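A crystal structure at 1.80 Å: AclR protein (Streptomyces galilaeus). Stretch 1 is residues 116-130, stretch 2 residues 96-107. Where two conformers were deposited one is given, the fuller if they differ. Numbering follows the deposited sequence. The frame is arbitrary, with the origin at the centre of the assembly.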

# COMPACT_ATOMS: atom_id res chain seq x y z
N GLU A 116 -10.43 13.59 9.65
CA GLU A 116 -10.38 12.77 8.44
C GLU A 116 -9.38 11.65 8.63
O GLU A 116 -8.31 11.85 9.22
CB GLU A 116 -9.98 13.60 7.21
CG GLU A 116 -11.06 14.57 6.74
CD GLU A 116 -10.70 15.26 5.44
OE1 GLU A 116 -9.82 16.13 5.45
OE2 GLU A 116 -11.33 14.94 4.40
N HIS A 117 -9.74 10.49 8.09
CA HIS A 117 -8.94 9.29 8.21
C HIS A 117 -8.95 8.55 6.87
O HIS A 117 -10.02 8.21 6.37
CB HIS A 117 -9.53 8.43 9.35
CG HIS A 117 -9.06 7.02 9.36
ND1 HIS A 117 -9.92 5.95 9.52
CD2 HIS A 117 -7.82 6.48 9.22
CE1 HIS A 117 -9.24 4.82 9.50
NE2 HIS A 117 -7.96 5.11 9.32
N TRP A 118 -7.78 8.34 6.28
CA TRP A 118 -7.63 7.59 5.04
C TRP A 118 -6.77 6.36 5.30
O TRP A 118 -5.75 6.45 6.00
CB TRP A 118 -6.94 8.42 3.96
CG TRP A 118 -7.58 9.72 3.60
CD1 TRP A 118 -8.43 9.95 2.56
CD2 TRP A 118 -7.36 10.99 4.23
NE1 TRP A 118 -8.77 11.27 2.51
CE2 TRP A 118 -8.13 11.94 3.53
CE3 TRP A 118 -6.59 11.41 5.32
CZ2 TRP A 118 -8.17 13.29 3.88
CZ3 TRP A 118 -6.62 12.76 5.68
CH2 TRP A 118 -7.41 13.68 4.96
N ASP A 119 -7.14 5.22 4.73
CA ASP A 119 -6.29 4.02 4.83
C ASP A 119 -5.99 3.43 3.46
O ASP A 119 -6.79 3.55 2.53
CB ASP A 119 -6.90 2.96 5.76
CG ASP A 119 -8.21 2.39 5.24
OD1 ASP A 119 -8.28 1.92 4.08
OD2 ASP A 119 -9.20 2.37 6.02
N VAL A 120 -4.82 2.83 3.35
CA VAL A 120 -4.48 1.98 2.22
C VAL A 120 -3.99 0.69 2.85
O VAL A 120 -2.94 0.66 3.51
CB VAL A 120 -3.39 2.60 1.33
CG1 VAL A 120 -2.95 1.62 0.25
CG2 VAL A 120 -3.88 3.91 0.71
N ILE A 121 -4.76 -0.38 2.66
CA ILE A 121 -4.49 -1.63 3.33
C ILE A 121 -4.14 -2.72 2.33
O ILE A 121 -4.92 -3.01 1.42
CB ILE A 121 -5.69 -2.08 4.18
CG1 ILE A 121 -6.10 -0.97 5.15
CG2 ILE A 121 -5.35 -3.38 4.93
CD1 ILE A 121 -7.39 -1.23 5.87
N ASN A 122 -2.96 -3.30 2.50
CA ASN A 122 -2.51 -4.45 1.74
C ASN A 122 -2.74 -5.72 2.55
O ASN A 122 -1.92 -6.06 3.41
CB ASN A 122 -1.03 -4.34 1.39
CG ASN A 122 -0.50 -5.60 0.73
OD1 ASN A 122 -1.27 -6.34 0.13
ND2 ASN A 122 0.80 -5.85 0.86
N MET A 123 -3.83 -6.41 2.22
CA MET A 123 -4.17 -7.67 2.88
C MET A 123 -3.66 -8.89 2.11
O MET A 123 -3.92 -10.03 2.49
CB MET A 123 -5.68 -7.78 3.05
CG MET A 123 -6.31 -6.69 3.89
SD MET A 123 -7.38 -7.36 5.15
CE MET A 123 -6.16 -7.54 6.44
N ARG A 124 -2.89 -8.66 1.05
CA ARG A 124 -2.41 -9.78 0.24
C ARG A 124 -1.86 -10.96 1.07
O ARG A 124 -2.31 -12.09 0.88
CB ARG A 124 -1.40 -9.30 -0.81
CG ARG A 124 -1.08 -10.33 -1.89
CD ARG A 124 0.31 -10.12 -2.48
NE ARG A 124 1.35 -10.42 -1.49
CZ ARG A 124 1.76 -11.64 -1.18
NH1 ARG A 124 2.69 -11.80 -0.25
NH2 ARG A 124 1.28 -12.71 -1.80
N PRO A 125 -0.92 -10.71 2.00
CA PRO A 125 -0.33 -11.84 2.75
C PRO A 125 -1.36 -12.58 3.60
O PRO A 125 -1.28 -13.80 3.76
CB PRO A 125 0.71 -11.17 3.66
CG PRO A 125 0.86 -9.79 3.18
CD PRO A 125 -0.38 -9.42 2.45
N LEU A 126 -2.32 -11.84 4.15
CA LEU A 126 -3.40 -12.45 4.92
C LEU A 126 -4.32 -13.27 4.03
O LEU A 126 -4.74 -14.37 4.40
CB LEU A 126 -4.20 -11.38 5.66
CG LEU A 126 -5.38 -11.86 6.51
CD1 LEU A 126 -4.92 -12.83 7.59
CD2 LEU A 126 -6.10 -10.68 7.14
N LEU A 127 -4.63 -12.73 2.85
CA LEU A 127 -5.49 -13.44 1.91
C LEU A 127 -4.87 -14.78 1.48
O LEU A 127 -5.59 -15.76 1.30
CB LEU A 127 -5.80 -12.58 0.68
CG LEU A 127 -6.66 -11.35 0.96
CD1 LEU A 127 -6.59 -10.38 -0.22
CD2 LEU A 127 -8.11 -11.73 1.26
N VAL A 128 -3.55 -14.81 1.35
CA VAL A 128 -2.84 -16.06 1.06
C VAL A 128 -2.99 -17.04 2.24
O VAL A 128 -3.31 -18.21 2.03
CB VAL A 128 -1.35 -15.80 0.73
CG1 VAL A 128 -0.58 -17.11 0.60
CG2 VAL A 128 -1.24 -15.00 -0.55
N ARG A 129 -2.78 -16.55 3.46
CA ARG A 129 -2.88 -17.40 4.66
C ARG A 129 -4.28 -17.96 4.86
O ARG A 129 -4.44 -19.09 5.35
CB ARG A 129 -2.46 -16.62 5.91
CG ARG A 129 -0.97 -16.42 6.04
CD ARG A 129 -0.23 -17.71 6.38
NE ARG A 129 0.96 -17.82 5.54
CZ ARG A 129 1.12 -18.64 4.50
NH1 ARG A 129 0.18 -19.50 4.13
NH2 ARG A 129 2.26 -18.59 3.82
N LEU A 130 -5.29 -17.18 4.48
CA LEU A 130 -6.67 -17.63 4.58
C LEU A 130 -7.14 -18.44 3.38
O LEU A 130 -8.30 -18.86 3.34
CB LEU A 130 -7.59 -16.42 4.78
CG LEU A 130 -7.36 -15.67 6.09
CD1 LEU A 130 -8.33 -14.54 6.19
CD2 LEU A 130 -7.49 -16.57 7.29
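Stretch 2 96-107: GQRVSWHLVEEL

A β-strand that outruns its partner can continue its contact by packing against whatever follows, and AclR offers a compact example. Residues 98-107 of the second stretch are extended and run antiparallel to strand 116-122, with 164° between the two directions and axes 4.7 Å apart at closest approach. Narrow and wide pairs alternate along the ladder. At the hydrogen-bonded pairs both backbone bonds are made: Glu106 N to Trp118 O (2.8 Å) and Trp118 N to Glu106 O (2.9 Å), Val104 N to Val120 O (2.9 Å) and Val120 N to Val104 O (3.0 Å), His102 N to Asn122 O (3.2 Å) and Asn122 N to His102 O (2.8 Å).

Trp118, whose covered area of 76 Å² is the largest, lies on the same face as Val120, Asn122 and their partners. Its indole extends along Glu106, with CE3 of Trp118 3.8 Å from CG of Glu106, so the aliphatic part of an acidic side chain serves as packing surface. On the other face, His117 NE2 makes a weak hydrogen bond to Glu105 OE2 at 3.3 Å.

Beyond Asn122 the first stretch turns into helix 124-129, and side chains take over from the ladder. Trp101 (71 Å²) spans the change: the methyl CE of Met123, the N-cap residue, sits over the face of its five-membered ring, 3.4 Å from Trp101 CG, while Leu126 CD2 approaches Trp101 CE3 at 3.8 Å. Leu126 CD1 also reaches Val99 CB at 3.6 Å. The helix runs at 153° to the strand, its axis 6.5 Å away at closest approach. Arg129 (72 Å²) closes the contact: its CB packs 3.9 Å from Val99 CG1, and its carbonyl O accepts a weak hydrogen bond from Gln97 NE2 at 3.1 Å.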

# COMPACT_ATOMS: atom_id res chain seq x y z
N GLY A 96 -5.38 -20.82 13.84
CA GLY A 96 -4.33 -20.63 14.83
C GLY A 96 -3.01 -20.26 14.18
O GLY A 96 -1.98 -20.18 14.86
N GLN A 97 -3.04 -20.03 12.86
CA GLN A 97 -1.86 -19.64 12.10
C GLN A 97 -1.46 -18.22 12.44
O GLN A 97 -2.32 -17.37 12.64
CB GLN A 97 -2.14 -19.62 10.59
CG GLN A 97 -1.90 -20.88 9.82
CD GLN A 97 -1.66 -20.57 8.34
OE1 GLN A 97 -0.61 -20.90 7.79
NE2 GLN A 97 -2.62 -19.89 7.71
N ARG A 98 -0.16 -17.95 12.43
CA ARG A 98 0.32 -16.58 12.45
C ARG A 98 0.06 -15.92 11.09
O ARG A 98 0.28 -16.54 10.04
CB ARG A 98 1.81 -16.51 12.78
CG ARG A 98 2.16 -16.99 14.17
CD ARG A 98 1.65 -16.02 15.25
NE ARG A 98 2.43 -14.79 15.25
CZ ARG A 98 2.12 -13.68 15.93
NH1 ARG A 98 1.00 -13.61 16.66
NH2 ARG A 98 2.93 -12.64 15.85
N VAL A 99 -0.38 -14.67 11.13
CA VAL A 99 -0.69 -13.92 9.93
C VAL A 99 -0.09 -12.53 10.03
O VAL A 99 0.30 -12.10 11.13
CB VAL A 99 -2.22 -13.81 9.69
CG1 VAL A 99 -2.85 -15.21 9.57
CG2 VAL A 99 -2.90 -12.99 10.79
N SER A 100 -0.03 -11.85 8.90
CA SER A 100 0.45 -10.48 8.83
C SER A 100 -0.23 -9.71 7.70
O SER A 100 -0.72 -10.30 6.71
CB SER A 100 1.97 -10.44 8.64
OG SER A 100 2.33 -10.99 7.37
N TRP A 101 -0.27 -8.39 7.84
CA TRP A 101 -0.62 -7.52 6.74
C TRP A 101 -0.00 -6.15 6.96
O TRP A 101 0.69 -5.92 7.96
CB TRP A 101 -2.15 -7.48 6.52
CG TRP A 101 -2.98 -6.88 7.60
CD1 TRP A 101 -3.41 -5.60 7.68
CD2 TRP A 101 -3.53 -7.57 8.73
NE1 TRP A 101 -4.18 -5.43 8.80
CE2 TRP A 101 -4.27 -6.62 9.46
CE3 TRP A 101 -3.46 -8.89 9.19
CZ2 TRP A 101 -4.95 -6.95 10.63
CZ3 TRP A 101 -4.12 -9.21 10.36
CH2 TRP A 101 -4.86 -8.24 11.07
N HIS A 102 -0.19 -5.27 6.00
CA HIS A 102 0.51 -3.99 5.97
C HIS A 102 -0.46 -2.92 5.59
O HIS A 102 -1.37 -3.15 4.80
CB HIS A 102 1.66 -4.05 4.95
CG HIS A 102 2.55 -5.24 5.13
ND1 HIS A 102 3.62 -5.24 6.00
CD2 HIS A 102 2.49 -6.48 4.60
CE1 HIS A 102 4.19 -6.43 5.97
NE2 HIS A 102 3.53 -7.20 5.13
N LEU A 103 -0.30 -1.74 6.17
CA LEU A 103 -1.19 -0.63 5.85
C LEU A 103 -0.51 0.70 6.07
O LEU A 103 0.49 0.78 6.77
CB LEU A 103 -2.46 -0.73 6.70
CG LEU A 103 -2.23 -0.78 8.22
CD1 LEU A 103 -2.39 0.59 8.83
CD2 LEU A 103 -3.17 -1.76 8.89
N VAL A 104 -1.08 1.73 5.46
CA VAL A 104 -0.72 3.10 5.77
C VAL A 104 -2.01 3.78 6.22
O VAL A 104 -3.05 3.68 5.56
CB VAL A 104 -0.10 3.85 4.57
CG1 VAL A 104 0.09 5.34 4.90
CG2 VAL A 104 1.22 3.22 4.19
N GLU A 105 -1.94 4.45 7.37
CA GLU A 105 -3.05 5.25 7.85
C GLU A 105 -2.64 6.71 7.78
O GLU A 105 -1.54 7.05 8.19
CB GLU A 105 -3.38 4.90 9.30
CG GLU A 105 -3.97 3.50 9.43
CD GLU A 105 -4.50 3.19 10.80
OE1 GLU A 105 -3.72 2.64 11.61
OE2 GLU A 105 -5.70 3.47 11.06
N GLU A 106 -3.53 7.55 7.28
CA GLU A 106 -3.30 8.98 7.23
C GLU A 106 -4.41 9.65 8.00
O GLU A 106 -5.58 9.32 7.81
CB GLU A 106 -3.23 9.47 5.78
CG GLU A 106 -2.88 10.93 5.61
CD GLU A 106 -2.84 11.39 4.16
OE1 GLU A 106 -2.86 10.53 3.24
OE2 GLU A 106 -2.76 12.61 3.94
N LEU A 107 -4.05 10.60 8.86
CA LEU A 107 -4.99 11.27 9.74
C LEU A 107 -4.82 12.78 9.65
O LEU A 107 -3.69 13.27 9.59
CB LEU A 107 -4.77 10.84 11.19
CG LEU A 107 -4.94 9.36 11.56
CD1 LEU A 107 -4.72 9.19 13.05
CD2 LEU A 107 -6.31 8.83 11.16
O HOH W 1 -3.36 6.17 3.90